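Local coordinates for choline/ethanolamine kinase family protein (Mesorhizobium loti, PDB 3DXQ) that probably phosphorylates ethanolamine or a related small amino alcohol, using a protein-kinase-like fold, at residues E98-R103 with P180-F185; F114-G119 with G189-I194; D211-G216 with I245-C250; L252-W257 with D276-R281. All blocks are in the same frame, centred on the assembly; numbering follows the deposited sequence. Where two conformers were deposited one is given.

Interaction 1: residues E98-R103 with P180-F185; sequences EKFKTR and PLCENF
Phe100 of helix 97-102 reaches Cys182, in the loop that runs from His177 to Asn184, and Phe185, which begins the strand after it; the sequence of that loop fits the HxDxxxxN catalytic-loop motif of aminoglycoside phosphotransferases and choline kinases. The CB of Phe100 points toward the loop, and its first torsion, chi1 -93°, aims the ring at Cys182. CB and CG themselves make no close contact there, which is left to the atoms beyond them. Going outward along one rim, CD2 meets Cys182 SG at 3.9 Å, and CE2 of Phe100 lies 4.2 Å from Cys182 CB. The sulfur sits 5.0 Å from the ring centroid on a line 73° off the ring normal, an oblique sulfur-aromatic contact. Cys182 delivers it with SG beside its own backbone N and anti to the carbonyl carbon (chi1 -65°). All three touching residues are buried, and Phe218 adds an edge-to-face partner for the Phe100 ring, with Leu212 of helix 206-215 packed on both phenylalanines. The loop holds its shape through a 3-10 turn: Asn184 N bonds to Leu181 O at 2.9 Å and Phe185 N to Cys182 O at 3.0 Å. Phe185 follows this turn, and Phe100 CZ, leading with its ring edge, stands 4.5 Å from Phe185 CG.

Interaction 2: residues F114-G119 with G189-I194; sequences FRKLHG and GERMWI
Phe114 meets the end of Ile194 obliquely with its ring, CE1 of Phe114 lying 4.2 Å from Ile194 CD1. An extended chi2 of 179° carries Ile194 CD1 out from the strand to meet the helix. Both residues are buried, and the ring of Phe114 is also lined by Leu209 and Leu212 of helix 206-215. Two residues on, toward solvent, the character changes. Lys116, an outstretched chain, crosses Arg191 at about a right angle, and its NZ stops 3.4 Å from Arg191 NH1. Both atoms are donors, so this is a meeting of like charges and not a bond. A shared acceptor probably brings them together: Lys116 NZ and Arg191 NH2 both donate to the carbonyl oxygen of Gly69, which probably offsets part of the repulsion. Arg191 bends at chi3 (-58°) and spreads its guanidinium over the indole of Trp193, with Arg191 CZ 3.8 Å above that ring plane and over its centre. This overlap covers one side of the cation while Lys116 approaches obliquely. The two strands 185-187 and 192-194 form the hairpin that follows the probable catalytic loop, and a helix laid against it, apolar inside and basic toward solvent, belongs to the C-terminal lobe of the protein-kinase-like phosphotransferase fold.

Interaction 3: residues D211-G216 with I245-C250; sequences DLSVEG and IYKAMC
Val214 and Lys247 carry the tight part of this helix crossing. Their CA atoms are 5.6 Å apart, the closest pair of the two segments, and Val214 is buried. Its CG2 packs on CB and CG at the root of the lysine chain, and gets there by standing beside its backbone N, anti to the carbonyl carbon. About one turn along each helix, Cys250 SG lies beside Asp211 OD2, and both of these residues are buried as well. Helices 206-215 and 237-263 belong to the helical C-terminal lobe of the kinase-like fold; the short segments cross at -63° with axes 8.5 Å apart. Against this enclosed side stands the outer end of Lys247, a partly exposed residue whose chain bends at chi3 (141°) as it passes Ser213. The polar ends there look past one another: Ser213 OG and Lys247 NZ, 3.4 Å apart, meet at a poor angle. Each instead turns to Asp223, whose OD1 hydrogen-bonds with Ser213 OG and whose OD2 forms a salt bridge with Lys247 NZ.

Interaction 4: residues L252-W257 with D276-R281; sequences LLWTLW and DGRFAR
Trp254 and Arg278 run side by side, pointing the same way, with the indole and guanidinium planes only 7° apart. The overlap is at the root of the indole: NH1 of Arg278 lies 3.2 Å from Trp254 CG, obliquely placed relative to that ring, while Trp254 CB sits over one face of the guanidinium, 3.7 Å from Arg278 CZ. A bend at chi3 (68°) brings the arginine head alongside the root of the indole. Beside this pair, Thr255 packs on the following residue of the opposite helix. Its CG2 touches Phe279 CB at 3.6 Å and the ring atom CD1 of Phe279 at 3.8 Å, and OG1 comes 3.1 Å from Phe279 N at an angle too poor for a bond. That hydroxyl is used along its own helix instead, toward Asp251 O. Thr255 and Phe279 also mark the closest backbone approach, 5.6 Å between CA atoms. The segments of helices 237-263 and 271-287, both in the helical C-terminal lobe of the kinase-like fold, are close to antiparallel, 148° between their directions, with axes 8.4 Å apart. In the next shell Trp254 turns its edge to the face of Trp257, and Phe279 rests on Val155 of helix 152-167. The arginine head is gripped on three nitrogens: NE by Asp251, NH2 by Glu215 and NH1 by the Tyr274 hydroxyl. Asp251 also takes Arg281 NH2. With two carboxylates beside it, the buried guanidinium would be expected to keep its charge, and these bonds probably help keep its plane nearly parallel to the indole.

Overall arrangement
From the N terminus, helix 97-102 opens interaction 1 and helix 106-118, next in the chain, opens interaction 2; both loops close at 180-185 and 189-194, in the same order, so the two contacts cross instead of nesting. Together they tie two successive helices to the probable catalytic loop and the hairpin after it, and touch where Phe114 meets Phe185 and Pro180. Interaction 3 follows in series, bringing helix 206-215 to helix 237-263; Leu212 leans back on Phe114, and Gly216 on Cys182. Interaction 4 closes the shortest loop, 252-257 to 276-281, on the same long helix, joined to interaction 3 through the Glu215–Arg278 salt bridge. Interactions 2 and 4 lie about 28 Å apart, centre to centre.

Interaction 1: residues E98-R103 with P180-F185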
# COMPACT_ATOMS: atom_id res chain seq x y z
N GLU A 98 -8.38 -0.25 13.24
CA GLU A 98 -8.87 -0.67 14.55
C GLU A 98 -8.08 -1.86 15.09
O GLU A 98 -7.62 -1.84 16.22
CB GLU A 98 -10.37 -0.98 14.50
CG GLU A 98 -11.00 -1.23 15.87
CD GLU A 98 -12.48 -1.65 15.81
OE1 GLU A 98 -13.16 -1.40 14.78
OE2 GLU A 98 -12.97 -2.21 16.82
N LYS A 99 -7.89 -2.89 14.27
CA LYS A 99 -7.14 -4.06 14.74
C LYS A 99 -5.67 -3.76 15.03
O LYS A 99 -5.04 -4.49 15.81
CB LYS A 99 -7.26 -5.22 13.75
CG LYS A 99 -8.67 -5.80 13.63
CD LYS A 99 -8.82 -6.50 12.27
CE LYS A 99 -10.18 -7.15 12.07
NZ LYS A 99 -10.23 -8.42 12.81
N PHE A 100 -5.12 -2.71 14.41
CA PHE A 100 -3.73 -2.32 14.66
C PHE A 100 -3.53 -1.68 16.03
O PHE A 100 -2.43 -1.67 16.55
CB PHE A 100 -3.16 -1.42 13.54
CG PHE A 100 -2.43 -2.18 12.45
CD1 PHE A 100 -1.24 -2.85 12.74
CD2 PHE A 100 -2.91 -2.23 11.16
CE1 PHE A 100 -0.56 -3.56 11.75
CE2 PHE A 100 -2.24 -2.91 10.17
CZ PHE A 100 -1.05 -3.58 10.47
N LYS A 101 -4.59 -1.14 16.60
CA LYS A 101 -4.59 -0.65 17.99
C LYS A 101 -4.96 -1.84 18.91
O LYS A 101 -4.41 -2.00 19.99
CB LYS A 101 -5.65 0.45 18.20
CG LYS A 101 -5.66 1.63 17.23
CD LYS A 101 -4.82 2.83 17.69
CE LYS A 101 -5.28 4.14 17.03
NZ LYS A 101 -5.44 4.07 15.56
N THR A 102 -5.88 -2.68 18.45
CA THR A 102 -6.42 -3.81 19.23
C THR A 102 -5.49 -5.01 19.46
O THR A 102 -5.51 -5.62 20.52
CB THR A 102 -7.71 -4.36 18.53
OG1 THR A 102 -8.84 -3.61 18.99
CG2 THR A 102 -7.95 -5.88 18.79
N ARG A 103 -4.69 -5.37 18.46
CA ARG A 103 -3.88 -6.58 18.56
C ARG A 103 -2.46 -6.20 18.95
O ARG A 103 -1.71 -5.67 18.14
CB ARG A 103 -3.92 -7.36 17.23
CG ARG A 103 -5.36 -7.69 16.79
CD ARG A 103 -5.48 -8.21 15.36
NE ARG A 103 -4.74 -9.47 15.16
CZ ARG A 103 -5.16 -10.66 15.57
NH1 ARG A 103 -6.32 -10.79 16.20
NH2 ARG A 103 -4.42 -11.73 15.36
N PRO A 180 0.64 -0.44 1.06
CA PRO A 180 0.36 -1.31 2.21
C PRO A 180 -0.88 -0.91 3.03
O PRO A 180 -0.76 -0.51 4.19
CB PRO A 180 1.64 -1.21 3.04
CG PRO A 180 2.14 0.17 2.75
CD PRO A 180 1.82 0.42 1.31
N LEU A 181 -2.05 -1.02 2.42
CA LEU A 181 -3.31 -0.80 3.13
C LEU A 181 -3.43 -1.84 4.25
O LEU A 181 -2.92 -2.95 4.14
CB LEU A 181 -4.51 -0.94 2.19
CG LEU A 181 -4.63 -0.04 0.94
CD1 LEU A 181 -5.62 -0.68 -0.04
CD2 LEU A 181 -5.02 1.41 1.25
N CYS A 182 -4.10 -1.48 5.33
CA CYS A 182 -4.27 -2.37 6.44
C CYS A 182 -4.83 -3.72 5.98
O CYS A 182 -4.35 -4.78 6.44
CB CYS A 182 -5.20 -1.75 7.46
SG CYS A 182 -4.51 -0.28 8.22
N GLU A 183 -5.80 -3.66 5.06
CA GLU A 183 -6.49 -4.86 4.55
C GLU A 183 -5.54 -5.83 3.85
O GLU A 183 -5.81 -7.02 3.79
CB GLU A 183 -7.66 -4.52 3.61
CG GLU A 183 -7.27 -3.82 2.31
CD GLU A 183 -8.40 -3.79 1.29
OE1 GLU A 183 -8.76 -4.87 0.75
OE2 GLU A 183 -8.90 -2.68 0.99
N ASN A 184 -4.42 -5.33 3.35
CA ASN A 184 -3.42 -6.18 2.71
C ASN A 184 -2.56 -7.01 3.66
O ASN A 184 -1.70 -7.76 3.21
CB ASN A 184 -2.50 -5.30 1.84
CG ASN A 184 -3.22 -4.74 0.63
OD1 ASN A 184 -4.20 -5.33 0.17
ND2 ASN A 184 -2.72 -3.62 0.09
N PHE A 185 -2.77 -6.86 4.97
CA PHE A 185 -1.99 -7.59 5.96
C PHE A 185 -2.83 -8.68 6.60
O PHE A 185 -3.93 -8.42 7.08
CB PHE A 185 -1.50 -6.67 7.07
CG PHE A 185 -0.36 -5.78 6.66
CD1 PHE A 185 -0.61 -4.56 6.03
CD2 PHE A 185 0.95 -6.16 6.90
CE1 PHE A 185 0.42 -3.75 5.65
CE2 PHE A 185 1.99 -5.35 6.52
CZ PHE A 185 1.73 -4.13 5.89

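Interaction 2: residues F114-G119 with G189-I194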
# COMPACT_ATOMS: atom_id res chain seq x y z
N PHE A 114 7.95 -6.03 6.68
CA PHE A 114 8.69 -5.15 5.79
C PHE A 114 10.18 -5.47 5.84
O PHE A 114 10.86 -5.51 4.81
CB PHE A 114 8.50 -3.68 6.18
CG PHE A 114 7.16 -3.11 5.83
CD1 PHE A 114 6.52 -3.44 4.64
CD2 PHE A 114 6.57 -2.18 6.66
CE1 PHE A 114 5.28 -2.87 4.33
CE2 PHE A 114 5.34 -1.60 6.34
CZ PHE A 114 4.70 -1.95 5.17
N ARG A 115 10.68 -5.71 7.04
CA ARG A 115 12.10 -5.95 7.21
C ARG A 115 12.55 -7.15 6.41
O ARG A 115 13.60 -7.14 5.78
CB ARG A 115 12.41 -6.19 8.68
CG ARG A 115 13.89 -6.28 9.02
CD ARG A 115 14.01 -6.25 10.51
NE ARG A 115 15.34 -6.53 11.02
CZ ARG A 115 15.62 -6.63 12.31
NH1 ARG A 115 14.68 -6.46 13.23
NH2 ARG A 115 16.85 -6.91 12.70
N LYS A 116 11.73 -8.20 6.46
CA LYS A 116 11.99 -9.41 5.72
C LYS A 116 11.94 -9.13 4.23
O LYS A 116 12.81 -9.60 3.48
CB LYS A 116 10.98 -10.49 6.09
CG LYS A 116 11.41 -11.89 5.69
CD LYS A 116 10.53 -12.94 6.39
CE LYS A 116 10.75 -14.34 5.89
NZ LYS A 116 9.62 -15.17 6.35
N LEU A 117 10.95 -8.33 3.84
CA LEU A 117 10.75 -7.98 2.43
C LEU A 117 11.90 -7.21 1.88
O LEU A 117 12.52 -7.63 0.91
CB LEU A 117 9.46 -7.16 2.24
CG LEU A 117 9.21 -6.58 0.84
CD1 LEU A 117 9.09 -7.72 -0.18
CD2 LEU A 117 7.97 -5.65 0.80
N HIS A 118 12.19 -6.06 2.49
CA HIS A 118 13.24 -5.16 2.00
C HIS A 118 14.60 -5.82 2.08
O HIS A 118 15.45 -5.63 1.22
CB HIS A 118 13.24 -3.86 2.77
CG HIS A 118 11.95 -3.10 2.67
ND1 HIS A 118 11.56 -2.17 3.61
CD2 HIS A 118 10.95 -3.16 1.76
CE1 HIS A 118 10.39 -1.68 3.27
NE2 HIS A 118 10.00 -2.25 2.15
N GLY A 119 14.80 -6.63 3.09
CA GLY A 119 16.05 -7.36 3.26
C GLY A 119 16.17 -8.60 2.43
O GLY A 119 17.19 -9.29 2.52
N GLY A 189 -0.98 -15.13 14.77
CA GLY A 189 -0.68 -14.52 16.06
C GLY A 189 0.69 -13.86 16.05
O GLY A 189 0.89 -12.81 16.64
N GLU A 190 1.62 -14.48 15.32
CA GLU A 190 3.04 -14.21 15.45
C GLU A 190 3.72 -13.57 14.24
O GLU A 190 4.84 -13.08 14.35
CB GLU A 190 3.71 -15.54 15.77
CG GLU A 190 3.32 -16.08 17.17
CD GLU A 190 3.38 -17.61 17.30
OE1 GLU A 190 3.96 -18.29 16.43
OE2 GLU A 190 2.83 -18.13 18.29
N ARG A 191 3.05 -13.56 13.09
CA ARG A 191 3.62 -12.98 11.89
C ARG A 191 2.57 -12.48 10.91
O ARG A 191 1.42 -12.97 10.85
CB ARG A 191 4.54 -13.99 11.18
CG ARG A 191 3.83 -15.20 10.55
CD ARG A 191 4.71 -15.81 9.46
NE ARG A 191 5.02 -14.82 8.44
CZ ARG A 191 5.88 -15.00 7.44
NH1 ARG A 191 6.54 -16.15 7.30
NH2 ARG A 191 6.06 -14.01 6.57
N MSE A 192 2.98 -11.50 10.13
CA MSE A 192 2.13 -10.88 9.15
C MSE A 192 2.58 -11.39 7.82
O MSE A 192 3.78 -11.55 7.62
CB MSE A 192 2.36 -9.38 9.13
CG MSE A 192 2.03 -8.73 10.41
SE MSE A 192 0.33 -8.00 10.28
CE MSE A 192 -0.02 -7.55 12.23
N TRP A 193 1.61 -11.67 6.95
CA TRP A 193 1.86 -11.87 5.55
C TRP A 193 1.29 -10.63 4.86
O TRP A 193 0.48 -9.90 5.44
CB TRP A 193 1.15 -13.09 5.05
CG TRP A 193 1.51 -14.38 5.73
CD1 TRP A 193 0.97 -14.88 6.88
CD2 TRP A 193 2.42 -15.36 5.27
NE1 TRP A 193 1.51 -16.10 7.17
CE2 TRP A 193 2.40 -16.43 6.20
CE3 TRP A 193 3.27 -15.44 4.16
CZ2 TRP A 193 3.20 -17.57 6.05
CZ3 TRP A 193 4.07 -16.58 4.01
CH2 TRP A 193 4.03 -17.63 4.96
N ILE A 194 1.72 -10.38 3.64
CA ILE A 194 1.21 -9.25 2.87
C ILE A 194 0.75 -9.76 1.49
O ILE A 194 1.41 -10.62 0.91
CB ILE A 194 2.28 -8.13 2.71
CG1 ILE A 194 3.07 -7.96 4.02
CG2 ILE A 194 1.62 -6.85 2.30
CD1 ILE A 194 4.15 -6.93 3.99

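Interaction 3: residues D211-G216 with I245-C250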
# COMPACT_ATOMS: atom_id res chain seq x y z
N ASP A 211 3.45 4.87 4.43
CA ASP A 211 2.15 4.58 3.84
C ASP A 211 1.27 3.81 4.81
O ASP A 211 0.11 4.17 5.02
CB ASP A 211 2.33 3.80 2.55
CG ASP A 211 1.07 3.79 1.67
OD1 ASP A 211 -0.00 3.34 2.10
OD2 ASP A 211 1.18 4.18 0.51
N LEU A 212 1.81 2.76 5.40
CA LEU A 212 1.07 1.99 6.38
C LEU A 212 0.62 2.88 7.52
O LEU A 212 -0.54 2.80 7.93
CB LEU A 212 1.93 0.86 6.93
CG LEU A 212 1.36 0.04 8.08
CD1 LEU A 212 -0.10 -0.32 7.77
CD2 LEU A 212 2.23 -1.22 8.30
N SER A 213 1.52 3.71 8.03
CA SER A 213 1.19 4.60 9.15
C SER A 213 -0.01 5.47 8.86
O SER A 213 -0.93 5.55 9.69
CB SER A 213 2.38 5.49 9.50
OG SER A 213 2.13 6.25 10.66
N VAL A 214 -0.02 6.13 7.70
CA VAL A 214 -1.14 7.01 7.31
C VAL A 214 -2.42 6.21 7.05
O VAL A 214 -3.53 6.70 7.36
CB VAL A 214 -0.81 7.85 6.08
CG1 VAL A 214 -2.04 8.54 5.56
CG2 VAL A 214 0.19 8.87 6.43
N GLU A 215 -2.27 5.01 6.50
CA GLU A 215 -3.43 4.17 6.18
C GLU A 215 -4.01 3.56 7.44
O GLU A 215 -5.23 3.38 7.55
CB GLU A 215 -3.05 3.07 5.19
CG GLU A 215 -2.73 3.52 3.73
CD GLU A 215 -3.95 3.99 2.96
OE1 GLU A 215 -5.05 3.48 3.23
OE2 GLU A 215 -3.80 4.86 2.07
N GLY A 216 -3.15 3.25 8.40
CA GLY A 216 -3.61 2.67 9.68
C GLY A 216 -3.98 3.67 10.77
O GLY A 216 -4.36 3.27 11.88
N ILE A 245 7.76 12.42 6.20
CA ILE A 245 7.70 13.03 4.87
C ILE A 245 6.78 12.24 3.93
O ILE A 245 5.94 12.82 3.21
CB ILE A 245 9.12 13.17 4.26
CG1 ILE A 245 9.80 14.42 4.82
CG2 ILE A 245 9.07 13.28 2.76
CD1 ILE A 245 9.03 15.67 4.53
N TYR A 246 6.94 10.92 3.96
CA TYR A 246 6.12 10.05 3.13
C TYR A 246 4.67 9.99 3.62
O TYR A 246 3.75 9.89 2.80
CB TYR A 246 6.73 8.64 3.01
CG TYR A 246 8.04 8.63 2.23
CD1 TYR A 246 8.13 9.23 0.98
CD2 TYR A 246 9.17 8.02 2.74
CE1 TYR A 246 9.33 9.24 0.26
CE2 TYR A 246 10.38 8.00 2.03
CZ TYR A 246 10.45 8.62 0.79
OH TYR A 246 11.64 8.61 0.07
N LYS A 247 4.45 10.06 4.93
CA LYS A 247 3.08 10.18 5.42
C LYS A 247 2.40 11.32 4.66
O LYS A 247 1.31 11.15 4.13
CB LYS A 247 3.03 10.48 6.92
CG LYS A 247 3.05 9.29 7.86
CD LYS A 247 3.22 9.79 9.30
CE LYS A 247 2.39 9.03 10.31
NZ LYS A 247 2.72 9.40 11.73
N ALA A 248 3.06 12.47 4.58
CA ALA A 248 2.48 13.63 3.89
C ALA A 248 2.34 13.38 2.39
O ALA A 248 1.28 13.61 1.83
CB ALA A 248 3.31 14.91 4.16
N MSE A 249 3.41 12.92 1.74
CA MSE A 249 3.38 12.70 0.29
C MSE A 249 2.40 11.62 -0.13
O MSE A 249 1.83 11.70 -1.21
CB MSE A 249 4.76 12.34 -0.23
CG MSE A 249 5.77 13.47 -0.21
SE MSE A 249 5.01 15.19 -0.82
CE MSE A 249 6.62 15.98 -1.44
N CYS A 250 2.24 10.61 0.71
CA CYS A 250 1.30 9.53 0.47
C CYS A 250 -0.12 10.06 0.39
O CYS A 250 -0.84 9.79 -0.55
CB CYS A 250 1.41 8.51 1.59
SG CYS A 250 0.49 7.02 1.29

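Interaction 4: residues L252-W257 with D276-R281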
# COMPACT_ATOMS: atom_id res chain seq x y z
N LEU A 252 -0.93 13.14 -0.22
CA LEU A 252 -1.00 14.06 -1.36
C LEU A 252 -1.23 13.30 -2.67
O LEU A 252 -2.06 13.72 -3.49
CB LEU A 252 0.29 14.88 -1.48
CG LEU A 252 0.30 15.91 -2.60
CD1 LEU A 252 -0.77 16.94 -2.40
CD2 LEU A 252 1.64 16.56 -2.68
N LEU A 253 -0.48 12.22 -2.86
CA LEU A 253 -0.58 11.39 -4.07
C LEU A 253 -2.02 10.97 -4.31
O LEU A 253 -2.60 11.26 -5.35
CB LEU A 253 0.29 10.15 -3.94
CG LEU A 253 0.25 9.18 -5.12
CD1 LEU A 253 0.82 9.89 -6.35
CD2 LEU A 253 0.99 7.87 -4.83
N TRP A 254 -2.58 10.32 -3.30
CA TRP A 254 -3.95 9.83 -3.37
C TRP A 254 -4.96 10.98 -3.42
O TRP A 254 -5.96 10.88 -4.13
CB TRP A 254 -4.22 8.89 -2.21
CG TRP A 254 -3.48 7.60 -2.38
CD1 TRP A 254 -2.43 7.14 -1.65
CD2 TRP A 254 -3.76 6.59 -3.35
NE1 TRP A 254 -2.02 5.92 -2.11
CE2 TRP A 254 -2.83 5.55 -3.16
CE3 TRP A 254 -4.71 6.48 -4.38
CZ2 TRP A 254 -2.82 4.41 -3.94
CZ3 TRP A 254 -4.70 5.34 -5.16
CH2 TRP A 254 -3.76 4.32 -4.94
N THR A 255 -4.72 12.06 -2.69
CA THR A 255 -5.62 13.21 -2.77
C THR A 255 -5.82 13.63 -4.23
O THR A 255 -6.95 13.75 -4.69
CB THR A 255 -5.08 14.40 -2.00
OG1 THR A 255 -5.19 14.13 -0.59
CG2 THR A 255 -5.87 15.67 -2.33
N LEU A 256 -4.71 13.83 -4.94
CA LEU A 256 -4.74 14.24 -6.35
C LEU A 256 -5.42 13.20 -7.24
O LEU A 256 -6.19 13.56 -8.13
CB LEU A 256 -3.32 14.49 -6.86
CG LEU A 256 -2.56 15.66 -6.24
CD1 LEU A 256 -1.14 15.71 -6.77
CD2 LEU A 256 -3.26 16.97 -6.52
N TRP A 257 -5.14 11.93 -6.99
CA TRP A 257 -5.81 10.82 -7.69
C TRP A 257 -7.33 10.86 -7.50
O TRP A 257 -8.09 10.65 -8.46
CB TRP A 257 -5.29 9.49 -7.15
CG TRP A 257 -5.98 8.30 -7.70
CD1 TRP A 257 -5.67 7.63 -8.84
CD2 TRP A 257 -7.08 7.61 -7.10
NE1 TRP A 257 -6.51 6.56 -9.00
CE2 TRP A 257 -7.39 6.51 -7.94
CE3 TRP A 257 -7.84 7.79 -5.93
CZ2 TRP A 257 -8.43 5.60 -7.66
CZ3 TRP A 257 -8.88 6.89 -5.65
CH2 TRP A 257 -9.16 5.81 -6.52
N ASP A 276 -10.99 15.28 0.03
CA ASP A 276 -10.96 16.32 1.07
C ASP A 276 -10.39 15.81 2.39
O ASP A 276 -9.73 16.55 3.12
CB ASP A 276 -12.35 16.90 1.33
CG ASP A 276 -12.82 17.84 0.24
OD1 ASP A 276 -11.97 18.31 -0.54
OD2 ASP A 276 -14.04 18.12 0.15
N GLY A 277 -10.66 14.54 2.70
CA GLY A 277 -10.20 13.93 3.93
C GLY A 277 -8.69 13.85 3.95
O GLY A 277 -8.04 14.47 4.81
N ARG A 278 -8.15 13.12 2.96
CA ARG A 278 -6.72 12.86 2.85
C ARG A 278 -5.90 14.13 2.67
O ARG A 278 -4.75 14.19 3.09
CB ARG A 278 -6.41 11.90 1.70
CG ARG A 278 -7.22 10.62 1.75
CD ARG A 278 -6.53 9.49 0.99
NE ARG A 278 -5.31 9.07 1.67
CZ ARG A 278 -4.60 7.98 1.39
NH1 ARG A 278 -4.99 7.16 0.43
NH2 ARG A 278 -3.50 7.72 2.08
N PHE A 279 -6.49 15.13 2.04
CA PHE A 279 -5.78 16.39 1.86
C PHE A 279 -5.67 17.13 3.18
O PHE A 279 -4.58 17.54 3.58
CB PHE A 279 -6.49 17.28 0.85
CG PHE A 279 -5.80 18.58 0.63
CD1 PHE A 279 -4.76 18.68 -0.28
CD2 PHE A 279 -6.14 19.70 1.37
CE1 PHE A 279 -4.09 19.87 -0.48
CE2 PHE A 279 -5.48 20.91 1.18
CZ PHE A 279 -4.45 20.99 0.26
N ALA A 280 -6.80 17.29 3.87
CA ALA A 280 -6.86 18.03 5.13
C ALA A 280 -5.92 17.45 6.18
O ALA A 280 -5.28 18.19 6.93
CB ALA A 280 -8.28 18.05 5.65
N ARG A 281 -5.82 16.12 6.21
CA ARG A 281 -4.90 15.43 7.10
C ARG A 281 -3.45 15.78 6.72
O ARG A 281 -2.62 16.08 7.59
CB ARG A 281 -5.12 13.91 7.00
CG ARG A 281 -4.22 13.06 7.89
CD ARG A 281 -4.76 11.66 8.00
NE ARG A 281 -4.83 11.01 6.70
CZ ARG A 281 -5.46 9.86 6.45
NH1 ARG A 281 -6.09 9.21 7.42
NH2 ARG A 281 -5.46 9.37 5.22